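Local coordinates for ESX-5 secretion-associated protein EspG5 (Mycobacterium marinum, PDB 6VJ5) that acts as a cytosolic chaperone specific for its cognate PE/PPE proteins, keeping their dimers from aggregating, and is required for secretion of LipY and PE31/PPE18, at residues C[82-87]-C[228-233]; C[97-102]-C[110-115]; C[126-131]-C[139-144]; C[145-150]-C[281-286]; C[165-170]-C[250-255]. One frame throughout, in Å; residues are numbered along the deposited sequence.

In the fold
Contact 1 closes a long loop of the chain, pairing strand 83-91 with strand 221-231 near the middle of the sheet. Within that loop come first contact 2, a short closure in the connection between strands 83-91 and 115-123, and then contact 3, the hairpin of strands 126-133 and 136-141. Contact 4 begins right after contact 3, where helix 147-159 starts, and runs to the C-terminal helix 275-286, so it crosses contact 1. Contact 5 joins the 165-170 loop to strand 250-256; it lies wholly inside the span of contact 4 and also crosses contact 1. V85 touches both I150 and L286, which ties contact 1 to contact 4.

Contact 1: residues C[82-87]-C[228-233]; sequences DLEVVA and RQYRDD
OE1 of E84 takes the hydroxyl of Y230 in a short hydrogen bond (E84 OE1 to Y230 OH, 2.5 Å), and the same oxygen forms a long, weak salt bridge with R228, 3.5 Å from OE1 to NH1. It lies at the edge of both the phenol ring and the guanidinium, near the plane of each. The hydroxyl has two more partners: R228 NE donates to it, and a water gives one hydrogen to Y230 OH and the other to E84 OE2. Beneath this network strands 83-87 and 228-231 run antiparallel at 167°, neighbours in the middle of the large sheet of the EspG fold. E84 and R228 form a hydrogen-bonded pair, E84 N to R228 O at 2.8 Å and R228 N to E84 O at 2.6 Å. Two residues along, Y230 N donates to D82 O at 3.1 Å. D82 and L83 both face R122 on the other side, a classic beta bulge. On the sheet face opposite E84, CD1 of L83 packs against CG of Q229 at 4.2 Å, while the Q229 amide is bonded to Y291 and G292. R228 NH2 goes to E32 in a salt bridge of its own.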
# COMPACT_ATOMS: atom_id res chain seq x y z
N ASP C 82 9.47 -21.63 10.34
CA ASP C 82 8.58 -22.61 10.96
C ASP C 82 8.21 -22.18 12.37
O ASP C 82 7.12 -22.51 12.86
CB ASP C 82 9.24 -23.99 10.98
CG ASP C 82 9.68 -24.45 9.59
OD1 ASP C 82 8.88 -24.39 8.64
OD2 ASP C 82 10.84 -24.90 9.47
N LEU C 83 9.10 -21.45 13.03
CA LEU C 83 8.92 -21.01 14.41
C LEU C 83 9.45 -19.60 14.55
O LEU C 83 10.51 -19.27 14.00
CB LEU C 83 9.65 -21.94 15.37
CG LEU C 83 9.56 -21.62 16.86
CD1 LEU C 83 8.14 -21.79 17.36
CD2 LEU C 83 10.52 -22.50 17.64
N GLU C 84 8.70 -18.77 15.27
CA GLU C 84 9.13 -17.42 15.62
C GLU C 84 8.95 -17.24 17.12
O GLU C 84 7.87 -17.49 17.66
CB GLU C 84 8.33 -16.35 14.87
CG GLU C 84 9.08 -15.75 13.68
CD GLU C 84 8.16 -15.00 12.74
OE1 GLU C 84 6.93 -15.22 12.80
OE2 GLU C 84 8.67 -14.19 11.94
N VAL C 85 10.03 -16.84 17.79
CA VAL C 85 10.01 -16.47 19.20
C VAL C 85 10.28 -14.97 19.27
O VAL C 85 11.25 -14.48 18.69
CB VAL C 85 11.06 -17.25 20.01
CG1 VAL C 85 11.11 -16.76 21.44
CG2 VAL C 85 10.75 -18.74 19.97
N VAL C 86 9.40 -14.25 19.96
CA VAL C 86 9.47 -12.80 20.02
C VAL C 86 9.69 -12.37 21.46
O VAL C 86 9.15 -12.98 22.39
CB VAL C 86 8.19 -12.15 19.46
CG1 VAL C 86 8.14 -10.67 19.82
CG2 VAL C 86 8.12 -12.35 17.95
N ALA C 87 10.47 -11.31 21.64
CA ALA C 87 10.69 -10.68 22.94
C ALA C 87 10.66 -9.17 22.75
O ALA C 87 11.41 -8.64 21.93
CB ALA C 87 12.02 -11.12 23.55
N ARG C 228 5.30 -17.96 17.84
CA ARG C 228 4.37 -18.17 16.73
C ARG C 228 4.86 -19.35 15.91
O ARG C 228 6.05 -19.46 15.62
CB ARG C 228 4.26 -16.90 15.88
CG ARG C 228 2.86 -16.61 15.35
CD ARG C 228 2.67 -15.13 14.98
NE ARG C 228 3.94 -14.46 14.66
CZ ARG C 228 4.36 -13.33 15.23
NH1 ARG C 228 5.52 -12.82 14.89
NH2 ARG C 228 3.60 -12.71 16.13
N GLN C 229 3.93 -20.23 15.54
CA GLN C 229 4.24 -21.43 14.77
C GLN C 229 3.46 -21.42 13.46
O GLN C 229 2.36 -20.86 13.37
CB GLN C 229 3.89 -22.69 15.56
CG GLN C 229 4.93 -23.79 15.48
CD GLN C 229 4.57 -24.99 16.33
OE1 GLN C 229 3.44 -25.12 16.79
NE2 GLN C 229 5.54 -25.88 16.52
N TYR C 230 4.04 -22.05 12.43
CA TYR C 230 3.47 -22.03 11.09
C TYR C 230 3.40 -23.44 10.50
O TYR C 230 4.42 -24.15 10.45
CB TYR C 230 4.30 -21.14 10.15
CG TYR C 230 4.41 -19.70 10.59
CD1 TYR C 230 3.38 -18.80 10.34
CD2 TYR C 230 5.54 -19.23 11.26
CE1 TYR C 230 3.47 -17.48 10.74
CE2 TYR C 230 5.63 -17.91 11.66
CZ TYR C 230 4.59 -17.04 11.40
OH TYR C 230 4.67 -15.72 11.79
N ARG C 231 2.21 -23.82 10.03
CA ARG C 231 2.00 -25.06 9.28
C ARG C 231 1.28 -24.72 7.99
O ARG C 231 0.44 -23.81 7.95
CB ARG C 231 1.18 -26.08 10.09
CG ARG C 231 0.89 -27.38 9.35
CD ARG C 231 -0.10 -28.25 10.12
NE ARG C 231 0.55 -29.04 11.16
CZ ARG C 231 -0.10 -29.77 12.07
NH1 ARG C 231 -1.42 -29.80 12.08
NH2 ARG C 231 0.59 -30.46 12.97
N ASP C 232 1.60 -25.47 6.93
CA ASP C 232 1.16 -25.16 5.56
C ASP C 232 1.11 -23.65 5.36
O ASP C 232 2.15 -23.01 5.19
CB ASP C 232 -0.19 -25.84 5.24
CG ASP C 232 -1.28 -25.55 6.26
OD1 ASP C 232 -1.16 -25.99 7.42
OD2 ASP C 232 -2.26 -24.88 5.88
N ASP C 233 -0.09 -23.07 5.37
CA ASP C 233 -0.25 -21.62 5.32
C ASP C 233 -0.93 -21.04 6.56
O ASP C 233 -0.98 -19.81 6.70
CB ASP C 233 -1.03 -21.19 4.07
CG ASP C 233 -1.09 -19.69 3.89
OD1 ASP C 233 -0.02 -19.07 3.70
OD2 ASP C 233 -2.20 -19.12 3.94
O HOH W 1 6.34 -13.82 9.73

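Contact 2: residues C[97-102]-C[110-115]; sequences GVVDNE and DIPDNE
V99 has CG1 anti to its backbone N (chi1 -172°), which sets CG2 beside that N and against the I111-P112 peptide; the E115 chain runs extended beyond CG (chi2 175°) and brings its carboxylate to the backbone of G97. CG2 of V99 lies 3.6 Å from I111 C and 3.5 Å from P112 N, and touches the proline ring at CD, 3.9 Å away. The ring itself is pressed against the other backbone: P112 CG sits 3.4 Å from V98 O, and P112 CD lies 3.5 Å from G97 O. The polar link is G97 N to E115 OE2, a hydrogen bond of 2.8 Å that uses the syn lone pair of the carboxylate oxygen. OE1 of E115 forms a salt bridge with R117. G97 has a positive phi of 93°, a backbone shape in which a CB would be jammed against the preceding carbonyl oxygen. P112 to E115 make a type I beta turn, closed by E115 N to P112 O at 2.9 Å. R34 NH1 donates to both G97 O and D110 O and so bridges the two segments. The whole arrangement sits in the connection that leaves strand 83-91 and returns as strand 115-123, where E115 is the first residue of the returning strand.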
# COMPACT_ATOMS: atom_id res chain seq x y z
N GLY C 97 4.60 -0.83 21.48
CA GLY C 97 4.68 -0.20 20.19
C GLY C 97 4.04 1.16 20.08
O GLY C 97 4.27 1.86 19.08
N VAL C 98 3.25 1.57 21.07
CA VAL C 98 2.49 2.81 20.99
C VAL C 98 3.43 3.99 21.21
O VAL C 98 3.98 4.18 22.30
CB VAL C 98 1.34 2.83 22.01
CG1 VAL C 98 0.53 4.12 21.86
CG2 VAL C 98 0.47 1.60 21.86
N VAL C 99 3.59 4.81 20.18
CA VAL C 99 4.23 6.12 20.29
C VAL C 99 3.12 7.14 20.44
O VAL C 99 2.24 7.25 19.57
CB VAL C 99 5.10 6.42 19.06
CG1 VAL C 99 5.91 7.68 19.27
CG2 VAL C 99 6.01 5.24 18.76
N ASP C 100 3.11 7.86 21.56
CA ASP C 100 1.99 8.75 21.87
C ASP C 100 2.38 10.19 21.52
O ASP C 100 2.76 10.99 22.37
CB ASP C 100 1.55 8.62 23.32
CG ASP C 100 0.05 8.83 23.50
OD1 ASP C 100 -0.72 7.91 23.15
OD2 ASP C 100 -0.35 9.92 23.96
N ASN C 101 2.28 10.49 20.23
CA ASN C 101 2.34 11.85 19.70
C ASN C 101 1.22 11.93 18.68
O ASN C 101 1.12 11.07 17.80
CB ASN C 101 3.69 12.13 19.05
CG ASN C 101 3.80 13.55 18.54
OD1 ASN C 101 2.79 14.20 18.27
ND2 ASN C 101 5.02 14.04 18.39
N GLU C 102 0.35 12.93 18.82
CA GLU C 102 -0.75 13.02 17.86
C GLU C 102 -0.30 13.51 16.49
O GLU C 102 -1.12 13.59 15.57
CB GLU C 102 -1.89 13.90 18.38
CG GLU C 102 -1.52 15.33 18.71
CD GLU C 102 -2.68 16.30 18.48
OE1 GLU C 102 -2.44 17.35 17.86
OE2 GLU C 102 -3.81 16.01 18.91
N ASP C 110 7.65 3.95 13.07
CA ASP C 110 8.44 4.21 14.26
C ASP C 110 8.03 3.26 15.38
O ASP C 110 6.91 2.74 15.42
CB ASP C 110 8.27 5.65 14.75
CG ASP C 110 8.88 6.67 13.82
OD1 ASP C 110 9.83 6.34 13.07
OD2 ASP C 110 8.41 7.83 13.86
N ILE C 111 8.95 3.07 16.32
CA ILE C 111 8.66 2.38 17.57
C ILE C 111 9.05 3.31 18.71
O ILE C 111 9.82 4.27 18.51
CB ILE C 111 9.38 1.02 17.67
CG1 ILE C 111 10.89 1.18 17.51
CG2 ILE C 111 8.85 0.05 16.62
CD1 ILE C 111 11.66 -0.12 17.68
N PRO C 112 8.54 3.07 19.92
CA PRO C 112 8.86 3.96 21.04
C PRO C 112 10.36 3.96 21.33
O PRO C 112 11.02 2.92 21.28
CB PRO C 112 8.06 3.38 22.20
CG PRO C 112 6.94 2.61 21.55
CD PRO C 112 7.55 2.04 20.29
N ASP C 113 10.89 5.14 21.66
CA ASP C 113 12.32 5.27 21.91
C ASP C 113 12.79 4.40 23.07
O ASP C 113 13.99 4.13 23.17
CB ASP C 113 12.69 6.73 22.18
CG ASP C 113 12.88 7.54 20.91
OD1 ASP C 113 13.15 6.94 19.85
OD2 ASP C 113 12.76 8.78 20.97
N ASN C 114 11.89 3.98 23.95
CA ASN C 114 12.25 3.15 25.09
C ASN C 114 12.12 1.66 24.80
O ASN C 114 12.23 0.85 25.74
CB ASN C 114 11.38 3.50 26.30
CG ASN C 114 9.96 2.96 26.16
OD1 ASN C 114 9.35 3.07 25.10
ND2 ASN C 114 9.44 2.38 27.24
N GLU C 115 11.87 1.28 23.55
CA GLU C 115 11.53 -0.09 23.20
C GLU C 115 12.60 -0.70 22.31
O GLU C 115 13.18 -0.02 21.46
CB GLU C 115 10.16 -0.15 22.50
CG GLU C 115 9.33 -1.37 22.85
CD GLU C 115 7.94 -1.34 22.25
OE1 GLU C 115 7.68 -2.14 21.33
OE2 GLU C 115 7.10 -0.54 22.70

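Contact 3: residues C[126-131]-C[139-144]; sequences HWVSAV and VDDVSV
H126 NE2 donates to D141 OD1 in a His-carboxylate hydrogen bond of 2.5 Å, with the oxygen in the imidazole plane and offering its syn lone pair. Ring and carboxylate are nearly coplanar, 29° apart. The other oxygen, OD2 of D141, forms a salt bridge with R74 of helix 69-79, so the carboxylate is held between two basic groups, which would probably keep it ionised. Along the backbone S129 and D140 make a hydrogen-bonded pair: S129 N donates to D140 O at 2.6 Å, and D140 N returns to S129 O at 3.1 Å. Beyond D141 the chain turns off the regular strand, yet V142 N still donates to W127 O, 3.0 Å away.

Packing takes over at that end. V144 lays its CB over the five-membered ring of W127, 3.7 Å from the ring centroid and 14° off the normal, a CH-pi contact; its CG1 lies over the benzo half, 3.7 Å from W127 CZ2. V142 has CG1 between its backbone N and carbonyl carbon (chi1 67°), where it meets W127 CB at 3.6 Å. Around this group stand L120 of strand 115-123, touched by both W127 and V142, and L153 of helix 147-159, touched by V142 and V144. Toward the start of segment 139-144, V128 CG1 packs on V139 CG1. The arrangement is that of an antiparallel beta hairpin, strands 126-133 and 136-141, with V142 and V144 carrying the chain on toward helix 147-159.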
# COMPACT_ATOMS: atom_id res chain seq x y z
N HIS C 126 18.20 -23.68 11.00
CA HIS C 126 18.84 -22.38 10.83
C HIS C 126 18.12 -21.38 11.73
O HIS C 126 16.95 -21.05 11.49
CB HIS C 126 18.79 -21.97 9.37
CG HIS C 126 19.72 -20.84 9.03
ND1 HIS C 126 19.87 -20.37 7.74
CD2 HIS C 126 20.53 -20.10 9.81
CE1 HIS C 126 20.74 -19.38 7.74
NE2 HIS C 126 21.16 -19.19 8.98
N TRP C 127 18.82 -20.90 12.76
CA TRP C 127 18.27 -19.93 13.70
C TRP C 127 18.86 -18.56 13.38
O TRP C 127 20.09 -18.39 13.37
CB TRP C 127 18.59 -20.30 15.15
CG TRP C 127 17.59 -21.24 15.77
CD1 TRP C 127 17.68 -22.60 15.85
CD2 TRP C 127 16.36 -20.88 16.41
NE1 TRP C 127 16.57 -23.10 16.49
CE2 TRP C 127 15.75 -22.07 16.85
CE3 TRP C 127 15.71 -19.66 16.66
CZ2 TRP C 127 14.53 -22.08 17.52
CZ3 TRP C 127 14.50 -19.68 17.33
CH2 TRP C 127 13.92 -20.88 17.75
N VAL C 128 17.99 -17.58 13.14
CA VAL C 128 18.40 -16.23 12.77
C VAL C 128 17.81 -15.23 13.76
O VAL C 128 16.73 -15.45 14.32
CB VAL C 128 17.95 -15.90 11.32
CG1 VAL C 128 18.17 -14.43 11.00
CG2 VAL C 128 18.70 -16.79 10.32
N SER C 129 18.54 -14.14 13.99
CA SER C 129 18.15 -13.11 14.93
C SER C 129 17.87 -11.81 14.18
O SER C 129 18.67 -11.39 13.34
CB SER C 129 19.25 -12.87 15.97
OG SER C 129 20.14 -11.84 15.57
N ALA C 130 16.75 -11.17 14.50
CA ALA C 130 16.42 -9.84 13.99
C ALA C 130 16.07 -8.97 15.19
O ALA C 130 15.12 -9.27 15.92
CB ALA C 130 15.27 -9.89 12.99
N VAL C 131 16.84 -7.90 15.40
CA VAL C 131 16.69 -7.03 16.56
C VAL C 131 16.55 -5.60 16.06
O VAL C 131 17.44 -5.11 15.35
CB VAL C 131 17.89 -7.15 17.52
CG1 VAL C 131 17.78 -6.13 18.66
CG2 VAL C 131 17.99 -8.57 18.06
N VAL C 139 20.56 -8.09 11.71
CA VAL C 139 20.28 -9.48 11.36
C VAL C 139 21.55 -10.29 11.51
O VAL C 139 22.64 -9.82 11.17
CB VAL C 139 19.73 -9.59 9.92
CG1 VAL C 139 19.39 -11.03 9.59
CG2 VAL C 139 18.50 -8.70 9.75
N ASP C 140 21.42 -11.51 12.02
CA ASP C 140 22.57 -12.36 12.29
C ASP C 140 22.06 -13.74 12.68
O ASP C 140 20.88 -13.92 12.99
CB ASP C 140 23.45 -11.78 13.40
CG ASP C 140 24.77 -12.52 13.54
OD1 ASP C 140 24.81 -13.73 13.27
OD2 ASP C 140 25.78 -11.89 13.94
N ASP C 141 22.96 -14.72 12.65
CA ASP C 141 22.67 -16.05 13.14
C ASP C 141 22.69 -16.05 14.66
O ASP C 141 23.39 -15.26 15.30
CB ASP C 141 23.69 -17.06 12.60
CG ASP C 141 23.50 -17.36 11.12
OD1 ASP C 141 22.43 -17.89 10.74
OD2 ASP C 141 24.42 -17.06 10.34
N VAL C 142 21.91 -16.95 15.25
CA VAL C 142 21.76 -17.03 16.69
C VAL C 142 21.80 -18.49 17.11
O VAL C 142 21.16 -19.35 16.48
CB VAL C 142 20.45 -16.36 17.16
CG1 VAL C 142 19.24 -17.14 16.65
CG2 VAL C 142 20.41 -16.26 18.67
N SER C 143 22.55 -18.78 18.17
CA SER C 143 22.68 -20.13 18.69
C SER C 143 21.54 -20.37 19.67
O SER C 143 21.51 -19.79 20.76
CB SER C 143 24.04 -20.32 19.37
OG SER C 143 25.09 -19.96 18.49
N VAL C 144 20.60 -21.22 19.28
CA VAL C 144 19.42 -21.53 20.09
C VAL C 144 19.29 -23.05 20.15
O VAL C 144 19.11 -23.70 19.11
CB VAL C 144 18.14 -20.90 19.53
CG1 VAL C 144 16.93 -21.39 20.30
CG2 VAL C 144 18.24 -19.38 19.59

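Contact 4: residues C[145-150]-C[281-286]; sequences SDSASI and GVKTVL
Two helices pack here without a hydrogen bond between them, the first turn of helix 147-159 against the last turns of helix 275-286. I150 and L286 reach toward each other tip to tip, I150 CD1 meeting L286 CD1 at 3.7 Å. The I150 and V282 side chains cross obliquely, CG2 of I150 lying 3.8 Å from V282 CG1. The same V282 methyl also rests on the start of the helix, 3.7 Å from S147 O. S147 takes the closest backbone approach, facing K283: its OG lies 3.6 Å from CB of that lysine, whose chain runs extended to CE and then bends at chi4 (67°), NZ making a weak, long ion pair with D287.

What fixes the opening turn is a cap. D146 stands at the N-cap position and its OD1 accepts from S149 N at 3.0 Å, met nearly along the C-O axis. S149 OG in turn accepts from S145 N, 2.9 Å away, tying the residues just before the helix to its first turn. Near this helix start V144 touches I150 and S149. W294, from the loop after helix 275-286, touches both S147 and L286. On the sheet side, V85 of strand 83-91 packs against I150 and L286 together, while V282 and V285 rest on L242 of strand 234-247, so that both helices lie on one face of the large sheet.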
# COMPACT_ATOMS: atom_id res chain seq x y z
N SER C 145 19.35 -23.61 21.35
CA SER C 145 19.32 -25.05 21.55
C SER C 145 18.03 -25.46 22.27
O SER C 145 17.16 -26.08 21.65
CB SER C 145 20.55 -25.49 22.34
OG SER C 145 20.71 -24.72 23.52
N ASP C 146 17.89 -25.12 23.54
CA ASP C 146 16.73 -25.50 24.32
C ASP C 146 16.06 -24.26 24.89
O ASP C 146 16.48 -23.12 24.63
CB ASP C 146 17.13 -26.47 25.44
CG ASP C 146 18.27 -25.95 26.29
OD1 ASP C 146 18.64 -24.76 26.14
OD2 ASP C 146 18.81 -26.73 27.11
N SER C 147 15.01 -24.47 25.68
CA SER C 147 14.34 -23.36 26.33
C SER C 147 15.34 -22.50 27.10
O SER C 147 15.22 -21.27 27.14
CB SER C 147 13.25 -23.89 27.26
OG SER C 147 12.54 -24.95 26.64
N ALA C 148 16.35 -23.14 27.70
CA ALA C 148 17.31 -22.40 28.51
C ALA C 148 18.09 -21.38 27.69
O ALA C 148 18.32 -20.26 28.15
CB ALA C 148 18.27 -23.38 29.20
N SER C 149 18.52 -21.76 26.49
CA SER C 149 19.24 -20.82 25.64
C SER C 149 18.39 -19.59 25.33
O SER C 149 18.89 -18.46 25.38
CB SER C 149 19.69 -21.51 24.35
OG SER C 149 18.64 -22.28 23.78
N ILE C 150 17.11 -19.80 25.03
CA ILE C 150 16.21 -18.67 24.81
C ILE C 150 16.08 -17.85 26.09
O ILE C 150 16.21 -16.62 26.07
CB ILE C 150 14.84 -19.18 24.33
CG1 ILE C 150 14.99 -19.97 23.03
CG2 ILE C 150 13.88 -18.01 24.11
CD1 ILE C 150 13.71 -20.65 22.56
N GLY C 281 9.23 -20.49 32.42
CA GLY C 281 8.24 -19.68 31.72
C GLY C 281 8.43 -19.71 30.22
O GLY C 281 7.46 -19.79 29.46
N VAL C 282 9.68 -19.65 29.76
CA VAL C 282 9.96 -19.75 28.33
C VAL C 282 9.48 -21.09 27.80
O VAL C 282 8.81 -21.17 26.77
CB VAL C 282 11.46 -19.53 28.07
CG1 VAL C 282 11.80 -19.90 26.62
CG2 VAL C 282 11.86 -18.10 28.39
N LYS C 283 9.83 -22.17 28.50
CA LYS C 283 9.38 -23.49 28.09
C LYS C 283 7.86 -23.56 28.02
O LYS C 283 7.30 -24.17 27.11
CB LYS C 283 9.91 -24.55 29.05
CG LYS C 283 9.59 -25.98 28.64
CD LYS C 283 9.95 -26.97 29.74
CE LYS C 283 9.65 -28.39 29.30
NZ LYS C 283 10.55 -28.81 28.18
N THR C 284 7.18 -22.93 28.98
CA THR C 284 5.72 -22.98 29.02
C THR C 284 5.11 -22.23 27.85
O THR C 284 4.03 -22.61 27.37
CB THR C 284 5.21 -22.41 30.34
OG1 THR C 284 5.71 -23.20 31.43
CG2 THR C 284 3.69 -22.42 30.37
N VAL C 285 5.76 -21.17 27.40
CA VAL C 285 5.33 -20.49 26.18
C VAL C 285 5.44 -21.43 24.99
O VAL C 285 4.49 -21.60 24.22
CB VAL C 285 6.17 -19.21 25.97
CG1 VAL C 285 5.95 -18.66 24.57
CG2 VAL C 285 5.84 -18.18 27.03
N LEU C 286 6.61 -22.07 24.84
CA LEU C 286 6.85 -22.90 23.67
C LEU C 286 5.99 -24.16 23.68
O LEU C 286 5.63 -24.66 22.61
CB LEU C 286 8.33 -23.28 23.60
CG LEU C 286 9.29 -22.11 23.44
CD1 LEU C 286 10.74 -22.56 23.52
CD2 LEU C 286 9.02 -21.38 22.13

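Contact 5: residues C[165-170]-C[250-255]; sequences DPAAIN and GRIALY
P166 and R251 bridge their backbones in a single beta bridge, the loop 165-170 running beside the start of strand 250-256 in the large antiparallel sheet. Two hydrogen bonds make it: R251 N to D165 O, 2.9 Å, and A167 N to R251 O, 3.1 Å. The second is nearly straight at hydrogen, 177°. G250 lies hard against the loop, its CA 3.3 Å from D165 O. A CB there would clash with D165 O and A167 CA, and phi of 112° would in any case push it onto the preceding carbonyl oxygen.

A167 turns its methyl toward the strand, where CB meets G250 C at 3.6 Å and I252 CG1 at 3.8 Å. After it, A168 is the centre of an inverse gamma turn, with a weak bond from I169 N to A167 O, and this brings I169 back over the strand. Helix 206-217 covers the same apolar patch: A211 touches both I169 and I252. I169 also reaches I270 and P272 of strand 267-272. R251 sends its guanidinium away from the loop to salt bridges with D246 and E159. The CG1 branch of I169 lies between its backbone N and carbonyl carbon (chi1 78°), and the chain ends with CD1 4.2 Å from I252 CG2.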
# COMPACT_ATOMS: atom_id res chain seq x y z
N ASP C 165 17.12 -8.10 40.94
CA ASP C 165 17.16 -9.41 41.56
C ASP C 165 15.76 -9.98 41.68
O ASP C 165 14.78 -9.22 41.73
CB ASP C 165 17.80 -9.33 42.95
CG ASP C 165 19.27 -8.93 42.89
OD1 ASP C 165 20.05 -9.58 42.16
OD2 ASP C 165 19.65 -7.95 43.58
N PRO C 166 15.62 -11.30 41.69
CA PRO C 166 14.28 -11.90 41.85
C PRO C 166 13.54 -11.30 43.04
O PRO C 166 14.04 -11.28 44.16
CB PRO C 166 14.58 -13.39 42.06
CG PRO C 166 15.89 -13.61 41.36
CD PRO C 166 16.67 -12.32 41.52
N ALA C 167 12.32 -10.82 42.78
CA ALA C 167 11.50 -10.29 43.86
C ALA C 167 11.28 -11.36 44.92
O ALA C 167 11.28 -12.56 44.65
CB ALA C 167 10.15 -9.80 43.32
N ALA C 168 11.09 -10.90 46.16
CA ALA C 168 10.85 -11.79 47.29
C ALA C 168 9.34 -12.00 47.40
O ALA C 168 8.64 -11.35 48.18
CB ALA C 168 11.44 -11.22 48.57
N ILE C 169 8.83 -12.92 46.58
CA ILE C 169 7.41 -13.22 46.55
C ILE C 169 7.22 -14.73 46.69
O ILE C 169 8.15 -15.52 46.50
CB ILE C 169 6.73 -12.71 45.26
CG1 ILE C 169 7.03 -13.64 44.09
CG2 ILE C 169 7.20 -11.31 44.94
CD1 ILE C 169 6.07 -13.46 42.93
N ASN C 170 5.98 -15.12 46.96
CA ASN C 170 5.59 -16.52 47.10
C ASN C 170 4.84 -16.93 45.83
O ASN C 170 3.73 -16.45 45.57
CB ASN C 170 4.73 -16.72 48.34
CG ASN C 170 5.33 -16.07 49.57
OD1 ASN C 170 4.94 -14.96 49.94
ND2 ASN C 170 6.28 -16.74 50.20
N GLY C 250 11.82 -5.94 43.24
CA GLY C 250 12.49 -6.97 42.47
C GLY C 250 11.75 -7.31 41.19
O GLY C 250 10.72 -6.72 40.85
N ARG C 251 12.32 -8.30 40.49
CA ARG C 251 11.83 -8.70 39.18
C ARG C 251 10.85 -9.86 39.31
O ARG C 251 11.16 -10.88 39.93
CB ARG C 251 13.01 -9.11 38.29
CG ARG C 251 12.61 -9.54 36.89
CD ARG C 251 13.84 -9.79 36.04
NE ARG C 251 14.58 -8.55 35.82
CZ ARG C 251 15.88 -8.50 35.56
NH1 ARG C 251 16.59 -9.63 35.50
NH2 ARG C 251 16.48 -7.33 35.36
N ILE C 252 9.68 -9.69 38.70
CA ILE C 252 8.60 -10.67 38.77
C ILE C 252 8.37 -11.26 37.39
O ILE C 252 8.58 -10.60 36.36
CB ILE C 252 7.30 -10.03 39.31
CG1 ILE C 252 7.58 -9.29 40.62
CG2 ILE C 252 6.22 -11.08 39.49
CD1 ILE C 252 6.37 -8.60 41.22
N ALA C 253 7.92 -12.51 37.37
CA ALA C 253 7.61 -13.23 36.14
C ALA C 253 6.16 -13.66 36.17
O ALA C 253 5.70 -14.25 37.15
CB ALA C 253 8.51 -14.46 35.97
N LEU C 254 5.44 -13.39 35.08
CA LEU C 254 4.04 -13.76 34.94
C LEU C 254 3.86 -14.54 33.65
O LEU C 254 4.40 -14.17 32.61
CB LEU C 254 3.14 -12.52 34.91
CG LEU C 254 3.31 -11.55 36.08
CD1 LEU C 254 2.91 -10.14 35.66
CD2 LEU C 254 2.47 -12.01 37.26
N TYR C 255 3.08 -15.62 33.73
CA TYR C 255 2.81 -16.39 32.52
C TYR C 255 1.67 -17.36 32.79
O TYR C 255 1.46 -17.79 33.92
CB TYR C 255 4.06 -17.16 32.07
CG TYR C 255 4.54 -18.17 33.08
CD1 TYR C 255 4.03 -19.46 33.10
CD2 TYR C 255 5.52 -17.84 34.02
CE1 TYR C 255 4.47 -20.39 34.02
CE2 TYR C 255 5.96 -18.77 34.94
CZ TYR C 255 5.44 -20.04 34.94
OH TYR C 255 5.87 -20.97 35.85